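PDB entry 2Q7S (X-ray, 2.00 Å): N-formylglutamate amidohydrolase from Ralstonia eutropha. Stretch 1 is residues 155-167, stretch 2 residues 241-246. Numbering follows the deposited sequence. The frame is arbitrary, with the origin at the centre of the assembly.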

# COMPACT_ATOMS: atom_id res chain seq x y z
N ALA A 155 -14.48 4.25 -4.08
CA ALA A 155 -14.70 2.81 -3.78
C ALA A 155 -15.06 2.60 -2.32
O ALA A 155 -15.97 1.85 -1.97
N VAL A 156 -14.39 3.29 -1.44
CA VAL A 156 -14.64 3.10 -0.00
C VAL A 156 -16.04 3.65 0.37
O VAL A 156 -16.83 2.98 1.00
N GLU A 157 -16.34 4.88 -0.05
CA GLU A 157 -17.62 5.50 0.26
C GLU A 157 -18.81 4.86 -0.48
O GLU A 157 -19.90 4.86 0.05
N GLY A 158 -18.60 4.41 -1.71
CA GLY A 158 -19.58 3.67 -2.42
C GLY A 158 -19.95 2.37 -1.71
O GLY A 158 -21.12 2.08 -1.54
N ALA A 159 -18.95 1.58 -1.33
CA ALA A 159 -19.13 0.40 -0.53
C ALA A 159 -19.93 0.68 0.73
O ALA A 159 -20.91 -0.00 1.01
N TYR A 160 -19.51 1.69 1.50
CA TYR A 160 -20.11 1.95 2.75
C TYR A 160 -21.56 2.41 2.50
O TYR A 160 -22.46 2.02 3.21
N GLN A 161 -21.77 3.23 1.48
CA GLN A 161 -23.12 3.75 1.24
C GLN A 161 -24.09 2.63 0.92
O GLN A 161 -25.22 2.63 1.38
N ARG A 162 -23.65 1.65 0.12
CA ARG A 162 -24.52 0.50 -0.23
C ARG A 162 -24.66 -0.52 0.93
O ARG A 162 -25.74 -1.04 1.20
N PHE A 163 -23.57 -0.80 1.62
CA PHE A 163 -23.58 -1.92 2.55
C PHE A 163 -23.72 -1.52 4.02
O PHE A 163 -24.12 -2.35 4.83
N GLY A 164 -23.35 -0.29 4.37
CA GLY A 164 -23.36 0.15 5.76
C GLY A 164 -22.17 -0.32 6.55
O GLY A 164 -22.15 -0.15 7.75
N ALA A 165 -21.16 -0.85 5.87
CA ALA A 165 -19.89 -1.21 6.44
C ALA A 165 -18.90 -1.24 5.29
O ALA A 165 -19.28 -1.36 4.13
N VAL A 166 -17.61 -1.19 5.62
CA VAL A 166 -16.56 -1.38 4.65
C VAL A 166 -15.31 -1.96 5.33
O VAL A 166 -14.98 -1.69 6.50
N TRP A 167 -14.61 -2.78 4.58
CA TRP A 167 -13.33 -3.36 5.00
C TRP A 167 -12.33 -3.03 3.92
O TRP A 167 -12.48 -3.46 2.77
N ALA A 241 -15.90 1.78 14.98
CA ALA A 241 -17.13 2.14 15.69
C ALA A 241 -18.18 2.72 14.71
O ALA A 241 -19.33 2.86 15.07
N GLU A 242 -17.76 3.04 13.48
CA GLU A 242 -18.64 3.52 12.45
C GLU A 242 -18.80 2.46 11.40
O GLU A 242 -19.36 2.70 10.34
N ARG A 243 -18.24 1.29 11.68
CA ARG A 243 -18.23 0.14 10.79
C ARG A 243 -17.39 0.31 9.53
O ARG A 243 -17.62 -0.34 8.49
N ARG A 244 -16.37 1.15 9.65
CA ARG A 244 -15.39 1.38 8.61
C ARG A 244 -14.10 0.80 9.17
O ARG A 244 -13.71 1.12 10.29
N ASN A 245 -13.46 -0.07 8.41
CA ASN A 245 -12.30 -0.84 8.88
C ASN A 245 -11.16 -0.72 7.89
O ASN A 245 -11.38 -0.79 6.69
N SER A 246 -9.95 -0.59 8.40
CA SER A 246 -8.78 -0.54 7.55
C SER A 246 -7.66 -1.37 8.21
O SER A 246 -7.37 -1.29 9.46

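What holds the helix against the strand? Arg-244 (chi1 m, chi2 and chi3 t) leaves the sheet on the same face as Val-166 and stretches to the helix. There Glu-157, m at chi1 and chi2, brings its carboxylate up to form a two-pronged salt bridge: Arg-244 NH2 donates to Glu-157 OE1 and Arg-244 NH1 to Glu-157 OE2, both at 2.9 Å.

What covers the guanidinium? Tyr-160, chi1 t, points toward the second stretch, and the guanidinium lies flat on its ring, centres 4.0 Å apart and planes at 18°, a cation-pi arrangement. An apolar contact is added where Val-166 (p) sets CG1 3.9 Å from Arg-244 CB.

How do the side chains on the other sheet face pack? Asn-245 (m) turns back to the neighbouring strand, its ND2 donating to Val-166 O at 3.0 Å; that oxygen also accepts from Asn-245 N at 2.9 Å. Asn-245 ND2 also lies over one face of the Trp-167 ring (chi1 m).

Where do waters and the loop contribute? Water 1 accepts from Arg-244 NE (3.0 Å), donates to Glu-242 OE1 (2.7 Å) and makes a weak hydrogen bond with Tyr-160 OH (3.4 Å). Arg-243, chi1 m, points toward the first stretch; its NE makes a weak hydrogen bond to Gly-164 O at 3.3 Å, while water 2 links Arg-243 NH2 (3.1 Å) to Phe-163 O (2.8 Å).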

# COMPACT_ATOMS: atom_id res chain seq x y z
CB ALA A 155 -13.42 1.94 -4.17
CB VAL A 156 -13.54 3.78 0.81
CG1 VAL A 156 -13.91 3.88 2.30
CG2 VAL A 156 -12.17 2.96 0.62
CB GLU A 157 -17.56 6.99 -0.03
CG GLU A 157 -16.58 7.75 0.81
CD GLU A 157 -16.82 7.61 2.30
OE1 GLU A 157 -17.99 7.63 2.77
OE2 GLU A 157 -15.81 7.49 3.01
CB ALA A 159 -17.76 -0.24 -0.17
CB TYR A 160 -19.33 3.05 3.50
CG TYR A 160 -19.95 3.35 4.83
CD1 TYR A 160 -19.60 2.63 5.93
CD2 TYR A 160 -20.98 4.29 4.96
CE1 TYR A 160 -20.20 2.86 7.14
CE2 TYR A 160 -21.57 4.53 6.18
CZ TYR A 160 -21.18 3.81 7.26
OH TYR A 160 -21.74 4.05 8.51
CB GLN A 161 -23.09 4.73 0.11
CG GLN A 161 -24.44 5.45 -0.09
CD GLN A 161 -24.28 6.75 -0.80
OE1 GLN A 161 -24.12 7.78 -0.17
NE2 GLN A 161 -24.27 6.71 -2.14
CB ARG A 162 -23.98 -0.17 -1.43
CG ARG A 162 -24.59 -1.51 -1.73
CD ARG A 162 -24.20 -2.02 -3.06
NE ARG A 162 -24.70 -3.37 -3.16
CZ ARG A 162 -24.40 -4.19 -4.15
NH1 ARG A 162 -23.62 -3.81 -5.15
NH2 ARG A 162 -24.87 -5.41 -4.11
CB PHE A 163 -22.34 -2.78 2.34
CG PHE A 163 -22.37 -3.56 1.04
CD1 PHE A 163 -23.01 -4.77 0.97
CD2 PHE A 163 -21.72 -3.10 -0.06
CE1 PHE A 163 -22.99 -5.49 -0.22
CE2 PHE A 163 -21.72 -3.84 -1.25
CZ PHE A 163 -22.35 -4.99 -1.33
CB ALA A 165 -19.98 -2.56 7.11
CB VAL A 166 -16.25 -0.04 3.89
CG1 VAL A 166 -15.70 1.02 4.85
CG2 VAL A 166 -15.33 -0.27 2.69
CB TRP A 167 -13.46 -4.87 5.20
CG TRP A 167 -14.24 -5.28 6.44
CD1 TRP A 167 -13.73 -5.59 7.66
CD2 TRP A 167 -15.67 -5.38 6.57
NE1 TRP A 167 -14.74 -5.90 8.53
CE2 TRP A 167 -15.94 -5.78 7.89
CE3 TRP A 167 -16.74 -5.16 5.69
CZ2 TRP A 167 -17.23 -5.95 8.36
CZ3 TRP A 167 -18.03 -5.34 6.15
CH2 TRP A 167 -18.26 -5.73 7.48
CB ALA A 241 -16.81 3.13 16.79
CB GLU A 242 -18.05 4.76 11.80
CG GLU A 242 -17.90 5.93 12.71
CD GLU A 242 -17.25 7.09 12.01
OE1 GLU A 242 -17.66 7.39 10.86
OE2 GLU A 242 -16.32 7.68 12.59
CB ARG A 243 -19.66 -0.29 10.48
CG ARG A 243 -20.43 -0.56 11.75
CD ARG A 243 -21.88 -0.86 11.48
NE ARG A 243 -22.09 -1.95 10.52
CZ ARG A 243 -21.73 -3.22 10.72
NH1 ARG A 243 -21.14 -3.60 11.84
NH2 ARG A 243 -21.99 -4.13 9.80
CB ARG A 244 -15.23 2.85 8.31
CG ARG A 244 -16.51 3.56 7.85
CD ARG A 244 -16.41 5.03 8.02
NE ARG A 244 -17.49 5.73 7.32
CZ ARG A 244 -17.47 6.05 6.03
NH1 ARG A 244 -16.45 5.73 5.26
NH2 ARG A 244 -18.50 6.69 5.48
CB ASN A 245 -12.69 -2.33 9.04
CG ASN A 245 -13.87 -2.53 9.97
OD1 ASN A 245 -13.72 -2.54 11.19
ND2 ASN A 245 -15.06 -2.59 9.39
CB SER A 246 -8.35 0.91 7.34
OG SER A 246 -7.45 1.09 6.27
O HOH W 1 -19.62 6.64 9.22
O HOH W 2 -23.79 -3.12 7.47